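Local coordinates for PDZ domain protein (Parabacteroides distasonis, PDB 4L8N) that is of unknown function but combines N- and C-terminal PDZ domains with a DUF4136 domain and binds magnesium, at residues Val323-Asn328 against Ile336-Ile341. Sequence-based numbering, arbitrary orientation.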
ATOM      1  N   VAL A 323      46.789 -25.241  -5.379  1.00 85.97           N
ATOM      2  CA  VAL A 323      47.009 -24.551  -6.652  1.00 86.81           C
ATOM      3  C   VAL A 323      47.515 -23.114  -6.417  1.00 90.46           C
ATOM      4  O   VAL A 323      48.035 -22.500  -7.348  1.00 91.76           O
ATOM      5  CB  VAL A 323      45.782 -24.575  -7.598  1.00 90.32           C
ATOM      6  CG1 VAL A 323      45.550 -25.967  -8.160  1.00 91.26           C
ATOM      7  CG2 VAL A 323      44.533 -24.055  -6.911  1.00 87.75           C
ATOM      8  N   ASP A 324      47.380 -22.593  -5.177  1.00 85.22           N
ATOM      9  CA  ASP A 324      47.808 -21.238  -4.792  1.00 84.80           C
ATOM     10  C   ASP A 324      47.715 -21.049  -3.266  1.00 85.99           C
ATOM     11  O   ASP A 324      47.018 -21.807  -2.583  1.00 84.00           O
ATOM     12  CB  ASP A 324      46.948 -20.177  -5.523  1.00 86.84           C
ATOM     13  CG  ASP A 324      47.450 -18.739  -5.517  1.00100.17           C
ATOM     14  OD1 ASP A 324      48.587 -18.504  -5.036  1.00101.93           O
ATOM     15  OD2 ASP A 324      46.698 -17.843  -5.990  1.00104.04           O
ATOM     16  N   VAL A 325      48.451 -20.055  -2.738  1.00 81.88           N
ATOM     17  CA  VAL A 325      48.487 -19.676  -1.319  1.00 79.64           C
ATOM     18  C   VAL A 325      48.495 -18.155  -1.275  1.00 84.16           C
ATOM     19  O   VAL A 325      49.456 -17.558  -1.743  1.00 86.54           O
ATOM     20  CB  VAL A 325      49.691 -20.287  -0.534  1.00 83.05           C
ATOM     21  CG1 VAL A 325      49.626 -19.907   0.936  1.00 81.56           C
ATOM     22  CG2 VAL A 325      49.756 -21.800  -0.672  1.00 82.71           C
ATOM     23  N   ASP A 326      47.432 -17.527  -0.743  1.00 79.53           N
ATOM     24  CA  ASP A 326      47.282 -16.065  -0.634  1.00 78.88           C
ATOM     25  C   ASP A 326      48.469 -15.428   0.106  1.00 85.16           C
ATOM     26  O   ASP A 326      48.947 -15.976   1.098  1.00 83.61           O
ATOM     27  CB  ASP A 326      45.953 -15.689   0.034  1.00 78.00           C
ATOM     28  CG  ASP A 326      44.726 -16.176  -0.719  1.00 81.15           C
ATOM     29  OD1 ASP A 326      44.895 -16.767  -1.813  1.00 81.52           O
ATOM     30  OD2 ASP A 326      43.599 -15.990  -0.203  1.00 80.48           O
ATOM     31  N   ARG A 327      48.953 -14.287  -0.423  1.00 85.13           N
ATOM     32  CA  ARG A 327      50.167 -13.583   0.008  1.00 86.91           C
ATOM     33  C   ARG A 327      50.311 -13.386   1.535  1.00 89.66           C
ATOM     34  O   ARG A 327      51.379 -13.696   2.065  1.00 91.64           O
ATOM     35  CB  ARG A 327      50.318 -12.227  -0.711  1.00 87.77           C
ATOM     36  N   ASN A 328      49.291 -12.872   2.230  1.00 82.53           N
ATOM     37  CA  ASN A 328      49.437 -12.575   3.660  1.00 80.80           C
ATOM     38  C   ASN A 328      48.472 -13.392   4.471  1.00 82.02           C
ATOM     39  O   ASN A 328      47.635 -12.852   5.204  1.00 82.59           O
ATOM     40  CB  ASN A 328      49.230 -11.076   3.881  1.00 80.01           C
ATOM     41  CG  ASN A 328      50.234 -10.275   3.098  1.00 93.00           C
ATOM     42  OD1 ASN A 328      51.447 -10.313   3.363  1.00 86.13           O
ATOM     43  ND2 ASN A 328      49.769  -9.657   2.027  1.00 79.84           N
ATOM     44  N   ILE A 336      53.272 -23.091   3.621  1.00 78.89           N
ATOM     45  CA  ILE A 336      52.621 -23.903   2.583  1.00 77.88           C
ATOM     46  C   ILE A 336      52.861 -23.188   1.259  1.00 82.44           C
ATOM     47  O   ILE A 336      52.819 -21.955   1.226  1.00 82.59           O
ATOM     48  CB  ILE A 336      51.104 -24.118   2.893  1.00 77.92           C
ATOM     49  CG1 ILE A 336      50.898 -24.789   4.282  1.00 76.74           C
ATOM     50  CG2 ILE A 336      50.358 -24.862   1.761  1.00 77.24           C
ATOM     51  CD1 ILE A 336      51.460 -26.201   4.435  1.00 81.99           C
ATOM     52  N   ARG A 337      53.157 -23.931   0.192  1.00 78.99           N
ATOM     53  CA  ARG A 337      53.398 -23.284  -1.092  1.00 80.57           C
ATOM     54  C   ARG A 337      52.613 -23.986  -2.227  1.00 84.85           C
ATOM     55  O   ARG A 337      52.297 -25.168  -2.073  1.00 81.92           O
ATOM     56  CB  ARG A 337      54.928 -23.232  -1.403  1.00 81.89           C
ATOM     57  CG  ARG A 337      55.759 -22.311  -0.474  1.00 86.77           C
ATOM     58  CD  ARG A 337      55.413 -20.808  -0.536  1.00 91.12           C
ATOM     59  NE  ARG A 337      56.274 -20.020   0.357  1.00 97.62           N
ATOM     60  CZ  ARG A 337      55.965 -19.664   1.603  1.00110.08           C
ATOM     61  NH1 ARG A 337      54.780 -19.975   2.119  1.00100.69           N
ATOM     62  NH2 ARG A 337      56.834 -18.980   2.340  1.00 88.74           N
ATOM     63  N   PRO A 338      52.310 -23.299  -3.376  1.00 84.29           N
ATOM     64  CA  PRO A 338      51.601 -23.978  -4.483  1.00 85.61           C
ATOM     65  C   PRO A 338      52.286 -25.262  -4.941  1.00 95.20           C
ATOM     66  O   PRO A 338      53.499 -25.411  -4.763  1.00 97.95           O
ATOM     67  CB  PRO A 338      51.620 -22.942  -5.605  1.00 87.87           C
ATOM     68  CG  PRO A 338      51.702 -21.637  -4.905  1.00 90.77           C
ATOM     69  CD  PRO A 338      52.578 -21.883  -3.716  1.00 86.08           C
ATOM     70  N   ARG A 339      51.494 -26.198  -5.504  1.00 93.35           N
ATOM     71  CA  ARG A 339      51.906 -27.524  -6.003  1.00 95.51           C
ATOM     72  C   ARG A 339      52.175 -28.527  -4.841  1.00 98.44           C
ATOM     73  O   ARG A 339      52.489 -29.690  -5.108  1.00 99.07           O
ATOM     74  CB  ARG A 339      53.108 -27.445  -6.986  1.00 98.14           C
ATOM     75  N   ASP A 340      51.990 -28.104  -3.567  1.00 93.39           N
ATOM     76  CA  ASP A 340      52.118 -29.009  -2.408  1.00 92.37           C
ATOM     77  C   ASP A 340      51.009 -30.051  -2.451  1.00 97.07           C
ATOM     78  O   ASP A 340      49.971 -29.823  -3.082  1.00 96.67           O
ATOM     79  CB  ASP A 340      52.038 -28.247  -1.065  1.00 91.42           C
ATOM     80  CG  ASP A 340      53.334 -27.660  -0.539  1.00 96.80           C
ATOM     81  OD1 ASP A 340      54.412 -28.128  -0.959  1.00 97.88           O
ATOM     82  OD2 ASP A 340      53.269 -26.740   0.312  1.00 98.62           O
ATOM     83  N   ILE A 341      51.211 -31.189  -1.800  1.00 94.46           N
ATOM     84  CA  ILE A 341      50.165 -32.199  -1.794  1.00 94.46           C
ATOM     85  C   ILE A 341      49.774 -32.446  -0.340  1.00 95.51           C
ATOM     86  O   ILE A 341      50.611 -32.849   0.473  1.00 94.66           O
ATOM     87  CB  ILE A 341      50.552 -33.484  -2.584  1.00100.31           C
ATOM     88  CG1 ILE A 341      50.574 -33.184  -4.113  1.00103.06           C
ATOM     89  CG2 ILE A 341      49.578 -34.635  -2.277  1.00100.78           C
ATOM     90  CD1 ILE A 341      51.555 -34.033  -4.964  1.00115.80           C
TER
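R337 NH1 donates to two carbonyl oxygens, I336 O at 2.9 Å, where it stands 48° above the carbonyl plane, and Y332 O. V325 CG2 packs on the same I336 O at 3.6 Å, and R337 also makes a cation-pi contact with Y332 of helix 330-333. V325 has CG1 anti to the backbone N (chi1 -177°), which leaves CG2 beside that N, where it meets I336 CG2 at 4.0 Å and P338 CD. The proline ring reaches on along the strand, its CG 3.9 Å from D324 CA. No hydrogen bond joins the two segments. They probably belong to the C-terminal PDZ domain, where strand 322-325 and the short helix 330-333 lead into a type II turn from R337 to D340 ahead of strand 341-345. D340 braces this turn from within: OD2 accepts a nearly straight bond from R337 N (2.8 Å, 176°), while OD1 forms a salt bridge with R435 of strand 429-435. Backbone hydrogen bonds between V322 and both R339 and D340 tie the turn to the strand, and A331 and Y332 pack against V325, burying its side chain.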